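Local coordinates for protein esterase A (Caulobacter crescentus, PDB 5GKV) that probably hydrolyses ester substrates as a penicillin-binding protein homologue of the serine beta-lactamase family, at residues Leu41-Ala46 against Gly358-Asn363; Pro72-Ala77 against Arg217-Met222. All coordinates share one frame; numbering follows the deposited sequence.

Interaction 1. Residues Leu41-Ala46 against Gly358-Asn363; sequences LGARFA and GAYVMN
N363 sets CG between its own backbone N and carbonyl carbon (chi1 59°), which brings that carbon close to L41 and G42, while F45 and Y360 both hold CG anti to the backbone N (chi1 178° and 169°), with their side chains crossing at about a right angle. The amide oxygen N363 OD1 accepts a hydrogen bond from G42 N at 2.7 Å, in the carbonyl plane and on a lone pair. The backbone N363 N in turn donates to G42 O over 3.2 Å; with OD1 standing in for a main-chain acceptor, the two bonds carry the antiparallel pairing one step past the end of strand 358-362. The amide is also gripped through ND2, which bonds D220 O and F61 O, and L41 CD2 packs 3.3 Å from N363 ND2. Between the strands proper, R44 and V361 exchange N-H...O bonds in both directions, R44 N reaching V361 O at 2.9 Å, and A46 with A359 forms the next hydrogen-bonded pair. The non-hydrogen-bonded pairs put A43, F45, Y360 and M362 on one face. There A43 CB meets M362 CB at 3.8 Å, and Y360 CB lies in plane at the edge of the F45 ring, 4.0 Å from F45 CD1. Y360 OH bonds E40 beyond the contact. R44 leaves the opposite face fully extended to pair with D56. These central strands of the beta-lactamase-fold sheet are flanked by strands 52-60 and 347-351; helices 25-35 and 373-384 pack on the F45 and Y360 face, helix 270-281 on that of R44, A46 and A359.

Interaction 2. Residues Pro72-Ala77 against Arg217-Met222; sequences PDTLTA and RVADLM
The R217 guanidinium carries L75 on one face and D73 at its edge. L75 CD1 sits 3.5 Å above the plane, over its centre, and L75 CG comes within 3.5 Å of R217 NH1. At the edge R217 NH1 donates to D73 O over 2.8 Å, the oxygen lying close to the guanidinium plane although the nitrogen is tilted from the carbonyl plane of D73. R217 CG stands between backbone N and carbonyl carbon (chi1 65°), which brings it to 3.4 Å from D73 O, and the chain beyond runs extended to NE. Salt bridges from NE to E214 and from NH1 to D205 would further limit the rotation of the group and help to balance its charge. Next to it the backbones bond on both sides of L75: L75 N reaches R217 O at 2.8 Å, and A219 N reaches L75 O at 2.7 Å, nearly straight onto the carbonyl. A219 CB then rests on T74 CG2 at 3.8 Å. One step on, a water accepts a hydrogen bond from A77 N and donates one to A219 O; beyond it L221 CD2 approaches T76 CG2 at 4.1 Å. Two bonds about one residue, between chains running in roughly the same direction, are the pattern of a single parallel bridge. It fastens a loop to the lead-in of edge strand 76-77, just ahead of the probable SxxK motif of serine beta-lactamases and penicillin-binding proteins, which runs into the first turn of helix 82-95.

From the N terminus the chain lays down 41-46, returns along strand 52-60 and reaches 72-77 before entering the helical part of the fold. It comes back at 217-222, closing interaction 2 over 139 intervening residues. Only near the C terminus does 358-363 close interaction 1, so the shorter loop is nested inside the longer. Interaction 1 joins early and late strands within the seven-stranded sheet, while interaction 2 ties the approach to the small three-stranded sheet to a loop between strand 206-208 and helix 235-241. The two touch, their centres about 10 Å apart: R44 NH1 probably bonds P72 O, and M222 N probably bonds N363 O.

Interaction 1. Residues Leu41-Ala46 against Gly358-Asn363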
ATOM      1  N   LEU A  41      -1.775  19.629   5.315  1.00 14.95           N
ATOM      2  CA  LEU A  41      -0.474  20.294   5.331  1.00 13.72           C
ATOM      3  C   LEU A  41      -0.024  20.447   3.880  1.00 12.68           C
ATOM      4  O   LEU A  41      -0.114  21.538   3.315  1.00 14.54           O
ATOM      5  CB  LEU A  41       0.543  19.514   6.166  1.00 14.09           C
ATOM      6  CG  LEU A  41       1.964  20.086   6.237  1.00 14.22           C
ATOM      7  CD1 LEU A  41       1.924  21.546   6.755  1.00 14.22           C
ATOM      8  CD2 LEU A  41       2.854  19.222   7.132  1.00 16.24           C
ATOM      9  N   GLY A  42       0.408  19.353   3.254  1.00 13.37           N
ATOM     10  CA  GLY A  42       0.616  19.334   1.818  1.00 12.53           C
ATOM     11  C   GLY A  42       0.058  18.054   1.225  1.00 13.73           C
ATOM     12  O   GLY A  42      -0.113  17.040   1.920  1.00 12.94           O
ATOM     13  N   ALA A  43      -0.233  18.106  -0.078  1.00 13.95           N
ATOM     14  CA  ALA A  43      -0.832  16.942  -0.718  1.00 13.50           C
ATOM     15  C   ALA A  43      -0.650  17.010  -2.228  1.00 13.83           C
ATOM     16  O   ALA A  43      -0.478  18.086  -2.816  1.00 13.20           O
ATOM     17  CB  ALA A  43      -2.326  16.823  -0.374  1.00 11.69           C
ATOM     18  N   ARG A  44      -0.730  15.843  -2.846  1.00 12.54           N
ATOM     19  CA  ARG A  44      -0.721  15.739  -4.298  1.00 13.97           C
ATOM     20  C   ARG A  44      -1.721  14.666  -4.701  1.00 15.60           C
ATOM     21  O   ARG A  44      -1.809  13.605  -4.059  1.00 14.21           O
ATOM     22  CB  ARG A  44       0.690  15.412  -4.817  1.00 13.18           C
ATOM     23  CG  ARG A  44       0.867  15.560  -6.329  1.00 13.77           C
ATOM     24  CD  ARG A  44       2.321  15.331  -6.710  1.00 11.56           C
ATOM     25  NE  ARG A  44       2.616  15.636  -8.111  1.00 13.40           N
ATOM     26  CZ  ARG A  44       3.842  15.519  -8.625  1.00 17.60           C
ATOM     27  NH1 ARG A  44       4.844  15.088  -7.855  1.00 13.71           N
ATOM     28  NH2 ARG A  44       4.062  15.805  -9.889  1.00 13.38           N
ATOM     29  N   PHE A  45      -2.508  14.957  -5.734  1.00 13.96           N
ATOM     30  CA  PHE A  45      -3.505  14.013  -6.225  1.00 13.80           C
ATOM     31  C   PHE A  45      -3.295  13.856  -7.716  1.00 14.85           C
ATOM     32  O   PHE A  45      -3.244  14.851  -8.444  1.00 13.57           O
ATOM     33  CB  PHE A  45      -4.944  14.470  -5.969  1.00 12.32           C
ATOM     34  CG  PHE A  45      -5.987  13.516  -6.518  1.00 11.39           C
ATOM     35  CD1 PHE A  45      -6.239  12.303  -5.886  1.00 12.82           C
ATOM     36  CD2 PHE A  45      -6.727  13.842  -7.656  1.00 14.49           C
ATOM     37  CE1 PHE A  45      -7.201  11.409  -6.391  1.00 13.28           C
ATOM     38  CE2 PHE A  45      -7.696  12.964  -8.163  1.00 14.28           C
ATOM     39  CZ  PHE A  45      -7.936  11.748  -7.529  1.00 12.16           C
ATOM     40  N   ALA A  46      -3.208  12.613  -8.165  1.00 13.03           N
ATOM     41  CA  ALA A  46      -2.989  12.314  -9.569  1.00 13.65           C
ATOM     42  C   ALA A  46      -4.044  11.329 -10.039  1.00 16.38           C
ATOM     43  O   ALA A  46      -4.382  10.384  -9.319  1.00 16.94           O
ATOM     44  CB  ALA A  46      -1.576  11.748  -9.809  1.00 12.59           C
ATOM     45  N   GLY A 358      -5.523   6.080  -9.877  1.00 17.66           N
ATOM     46  CA  GLY A 358      -5.211   7.325  -9.188  1.00 17.46           C
ATOM     47  C   GLY A 358      -4.464   7.084  -7.897  1.00 14.83           C
ATOM     48  O   GLY A 358      -4.332   5.949  -7.422  1.00 15.96           O
ATOM     49  N   ALA A 359      -3.977   8.183  -7.325  1.00 15.21           N
ATOM     50  CA  ALA A 359      -3.347   8.105  -6.017  1.00 14.76           C
ATOM     51  C   ALA A 359      -3.479   9.444  -5.316  1.00 13.34           C
ATOM     52  O   ALA A 359      -3.390  10.499  -5.947  1.00 12.86           O
ATOM     53  CB  ALA A 359      -1.863   7.716  -6.132  1.00 13.71           C
ATOM     54  N   TYR A 360      -3.702   9.386  -4.008  1.00 10.95           N
ATOM     55  CA  TYR A 360      -3.701  10.556  -3.137  1.00 12.82           C
ATOM     56  C   TYR A 360      -2.567  10.376  -2.136  1.00 13.46           C
ATOM     57  O   TYR A 360      -2.522   9.362  -1.432  1.00 11.56           O
ATOM     58  CB  TYR A 360      -5.048  10.684  -2.433  1.00 11.01           C
ATOM     59  CG  TYR A 360      -5.092  11.693  -1.305  1.00 13.31           C
ATOM     60  CD1 TYR A 360      -5.178  13.065  -1.571  1.00 16.50           C
ATOM     61  CD2 TYR A 360      -5.083  11.274   0.019  1.00 12.06           C
ATOM     62  CE1 TYR A 360      -5.230  13.987  -0.534  1.00 14.32           C
ATOM     63  CE2 TYR A 360      -5.138  12.175   1.045  1.00 13.78           C
ATOM     64  CZ  TYR A 360      -5.213  13.532   0.771  1.00 15.12           C
ATOM     65  OH  TYR A 360      -5.266  14.432   1.818  1.00 14.30           O
ATOM     66  N   VAL A 361      -1.656  11.346  -2.074  1.00 12.81           N
ATOM     67  CA  VAL A 361      -0.481  11.246  -1.213  1.00 12.61           C
ATOM     68  C   VAL A 361      -0.378  12.547  -0.428  1.00 11.50           C
ATOM     69  O   VAL A 361      -0.309  13.627  -1.023  1.00 11.73           O
ATOM     70  CB  VAL A 361       0.798  10.985  -2.023  1.00 11.55           C
ATOM     71  CG1 VAL A 361       2.009  10.959  -1.086  1.00 16.10           C
ATOM     72  CG2 VAL A 361       0.678   9.636  -2.802  1.00 10.93           C
ATOM     73  N   MET A 362      -0.382  12.453   0.898  1.00 12.67           N
ATOM     74  CA  MET A 362      -0.403  13.662   1.715  1.00 14.63           C
ATOM     75  C   MET A 362       0.460  13.446   2.943  1.00 14.77           C
ATOM     76  O   MET A 362       0.846  12.321   3.259  1.00 15.61           O
ATOM     77  CB  MET A 362      -1.837  14.043   2.130  1.00 13.35           C
ATOM     78  CG  MET A 362      -2.419  13.216   3.307  1.00 15.46           C
ATOM     79  SD  MET A 362      -2.420  11.394   3.153  1.00 14.62           S
ATOM     80  CE  MET A 362      -1.668  10.956   4.721  1.00 14.66           C
ATOM     81  N   ASN A 363       0.747  14.535   3.665  1.00 14.59           N
ATOM     82  CA  ASN A 363       1.577  14.392   4.852  1.00 16.00           C
ATOM     83  C   ASN A 363       0.886  14.774   6.155  1.00 15.54           C
ATOM     84  O   ASN A 363       1.446  14.503   7.220  1.00 17.39           O
ATOM     85  CB  ASN A 363       2.900  15.176   4.707  1.00 14.08           C
ATOM     86  CG  ASN A 363       2.701  16.666   4.478  1.00 15.14           C
ATOM     87  OD1 ASN A 363       1.596  17.131   4.250  1.00 15.68           O
ATOM     88  ND2 ASN A 363       3.806  17.420   4.506  1.00 16.55           N
TER

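Interaction 2. Residues Pro72-Ala77 against Arg217-Met222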
ATOM      1  N   PRO A  72       6.871  19.151  -7.050  1.00 17.45           N
ATOM      2  CA  PRO A  72       7.006  18.030  -7.998  1.00 16.25           C
ATOM      3  C   PRO A  72       7.920  16.912  -7.538  1.00 15.56           C
ATOM      4  O   PRO A  72       7.677  15.752  -7.901  1.00 14.81           O
ATOM      5  CB  PRO A  72       7.567  18.708  -9.261  1.00 18.96           C
ATOM      6  CG  PRO A  72       7.066  20.085  -9.202  1.00 16.55           C
ATOM      7  CD  PRO A  72       7.025  20.456  -7.725  1.00 16.21           C
ATOM      8  N   ASP A  73       8.973  17.212  -6.772  1.00 14.47           N
ATOM      9  CA  ASP A  73       9.911  16.177  -6.354  1.00 17.64           C
ATOM     10  C   ASP A  73       9.759  15.814  -4.879  1.00 17.95           C
ATOM     11  O   ASP A  73      10.607  15.106  -4.327  1.00 16.12           O
ATOM     12  CB  ASP A  73      11.346  16.626  -6.676  1.00 23.15           C
ATOM     13  CG  ASP A  73      11.519  17.038  -8.158  1.00 34.27           C
ATOM     14  OD1 ASP A  73      10.978  16.349  -9.066  1.00 30.08           O
ATOM     15  OD2 ASP A  73      12.177  18.075  -8.420  1.00 33.36           O
ATOM     16  N   THR A  74       8.690  16.265  -4.224  1.00 14.22           N
ATOM     17  CA  THR A  74       8.500  15.957  -2.813  1.00 14.17           C
ATOM     18  C   THR A  74       8.072  14.496  -2.652  1.00 14.36           C
ATOM     19  O   THR A  74       7.017  14.105  -3.162  1.00 13.33           O
ATOM     20  CB  THR A  74       7.442  16.877  -2.207  1.00 13.60           C
ATOM     21  OG1 THR A  74       7.911  18.224  -2.167  1.00 14.62           O
ATOM     22  CG2 THR A  74       7.081  16.413  -0.803  1.00 11.92           C
ATOM     23  N   LEU A  75       8.866  13.701  -1.930  1.00 12.20           N
ATOM     24  CA  LEU A  75       8.517  12.322  -1.584  1.00 12.45           C
ATOM     25  C   LEU A  75       7.798  12.273  -0.242  1.00 14.96           C
ATOM     26  O   LEU A  75       8.041  13.109   0.635  1.00 16.31           O
ATOM     27  CB  LEU A  75       9.770  11.438  -1.495  1.00 14.99           C
ATOM     28  CG  LEU A  75      10.551  11.244  -2.789  1.00 14.79           C
ATOM     29  CD1 LEU A  75      11.882  10.547  -2.497  1.00 13.33           C
ATOM     30  CD2 LEU A  75       9.685  10.418  -3.739  1.00 16.10           C
ATOM     31  N   THR A  76       6.911  11.280  -0.081  1.00 12.56           N
ATOM     32  CA  THR A  76       6.202  11.086   1.185  1.00 14.72           C
ATOM     33  C   THR A  76       6.178   9.607   1.528  1.00 13.61           C
ATOM     34  O   THR A  76       6.019   8.757   0.646  1.00 12.96           O
ATOM     35  CB  THR A  76       4.743  11.629   1.147  1.00 15.07           C
ATOM     36  OG1 THR A  76       4.746  12.991   0.695  1.00 14.40           O
ATOM     37  CG2 THR A  76       4.107  11.616   2.533  1.00 15.26           C
ATOM     38  N   ALA A  77       6.320   9.301   2.812  1.00 14.39           N
ATOM     39  CA  ALA A  77       6.080   7.939   3.282  1.00 16.33           C
ATOM     40  C   ALA A  77       4.655   7.486   2.955  1.00 13.75           C
ATOM     41  O   ALA A  77       3.690   8.192   3.230  1.00 15.41           O
ATOM     42  CB  ALA A  77       6.324   7.864   4.792  1.00 17.10           C
ATOM     43  N   ARG A 217      14.356  15.544   0.168  1.00 18.97           N
ATOM     44  CA  ARG A 217      13.080  15.898  -0.454  1.00 19.87           C
ATOM     45  C   ARG A 217      11.907  15.106   0.120  1.00 15.85           C
ATOM     46  O   ARG A 217      10.809  15.130  -0.455  1.00 14.84           O
ATOM     47  CB  ARG A 217      13.159  15.732  -1.976  1.00 21.41           C
ATOM     48  CG  ARG A 217      13.368  14.313  -2.487  1.00 18.11           C
ATOM     49  CD  ARG A 217      13.926  14.354  -3.925  1.00 17.44           C
ATOM     50  NE  ARG A 217      14.115  13.029  -4.514  1.00 17.11           N
ATOM     51  CZ  ARG A 217      13.199  12.394  -5.243  1.00 20.85           C
ATOM     52  NH1 ARG A 217      12.016  12.957  -5.470  1.00 17.47           N
ATOM     53  NH2 ARG A 217      13.460  11.197  -5.751  1.00 20.84           N
ATOM     54  N   VAL A 218      12.116  14.415   1.235  1.00 17.63           N
ATOM     55  CA  VAL A 218      11.049  13.690   1.915  1.00 13.99           C
ATOM     56  C   VAL A 218      10.273  14.658   2.803  1.00 17.24           C
ATOM     57  O   VAL A 218      10.862  15.392   3.605  1.00 15.95           O
ATOM     58  CB  VAL A 218      11.624  12.528   2.734  1.00 15.68           C
ATOM     59  CG1 VAL A 218      10.537  11.931   3.649  1.00 17.74           C
ATOM     60  CG2 VAL A 218      12.174  11.472   1.805  1.00 18.66           C
ATOM     61  N   ALA A 219       8.946  14.647   2.675  1.00 17.27           N
ATOM     62  CA  ALA A 219       8.102  15.564   3.430  1.00 17.69           C
ATOM     63  C   ALA A 219       8.111  15.220   4.910  1.00 17.72           C
ATOM     64  O   ALA A 219       8.175  14.052   5.286  1.00 15.75           O
ATOM     65  CB  ALA A 219       6.666  15.502   2.904  1.00 13.62           C
ATOM     66  N   ASP A 220       8.044  16.250   5.757  1.00 16.03           N
ATOM     67  CA  ASP A 220       7.658  16.051   7.151  1.00 17.31           C
ATOM     68  C   ASP A 220       6.269  15.445   7.234  1.00 17.02           C
ATOM     69  O   ASP A 220       5.385  15.754   6.434  1.00 18.85           O
ATOM     70  CB  ASP A 220       7.590  17.380   7.922  1.00 17.33           C
ATOM     71  CG  ASP A 220       8.928  18.046   8.101  1.00 22.36           C
ATOM     72  OD1 ASP A 220       9.974  17.394   7.911  1.00 20.87           O
ATOM     73  OD2 ASP A 220       8.910  19.243   8.448  1.00 22.62           O
ATOM     74  N   LEU A 221       6.047  14.660   8.273  1.00 15.99           N
ATOM     75  CA  LEU A 221       4.722  14.168   8.597  1.00 18.21           C
ATOM     76  C   LEU A 221       4.159  14.924   9.791  1.00 22.36           C
ATOM     77  O   LEU A 221       4.894  15.357  10.685  1.00 22.06           O
ATOM     78  CB  LEU A 221       4.771  12.670   8.903  1.00 18.86           C
ATOM     79  CG  LEU A 221       5.251  11.802   7.739  1.00 19.07           C
ATOM     80  CD1 LEU A 221       5.437  10.374   8.205  1.00 24.70           C
ATOM     81  CD2 LEU A 221       4.220  11.875   6.617  1.00 19.56           C
ATOM     82  N   MET A 222       2.847  15.101   9.784  1.00 18.30           N
ATOM     83  CA  MET A 222       2.118  15.574  10.946  1.00 25.39           C
ATOM     84  C   MET A 222       1.274  14.417  11.450  1.00 29.08           C
ATOM     85  O   MET A 222       0.415  13.910  10.721  1.00 21.64           O
ATOM     86  CB  MET A 222       1.253  16.780  10.604  1.00 25.83           C
ATOM     87  CG  MET A 222       0.621  17.421  11.821  1.00 30.73           C
ATOM     88  SD  MET A 222      -0.395  18.824  11.344  1.00 37.80           S
ATOM     89  CE  MET A 222       0.037  18.960   9.613  1.00 32.36           C
TER
HETATM   90  O   HOH W   1      10.282  18.572  -0.744  1.00 24.25           O
HETATM   91  O   HOH W   2       7.275  11.293   4.682  1.00 19.97           O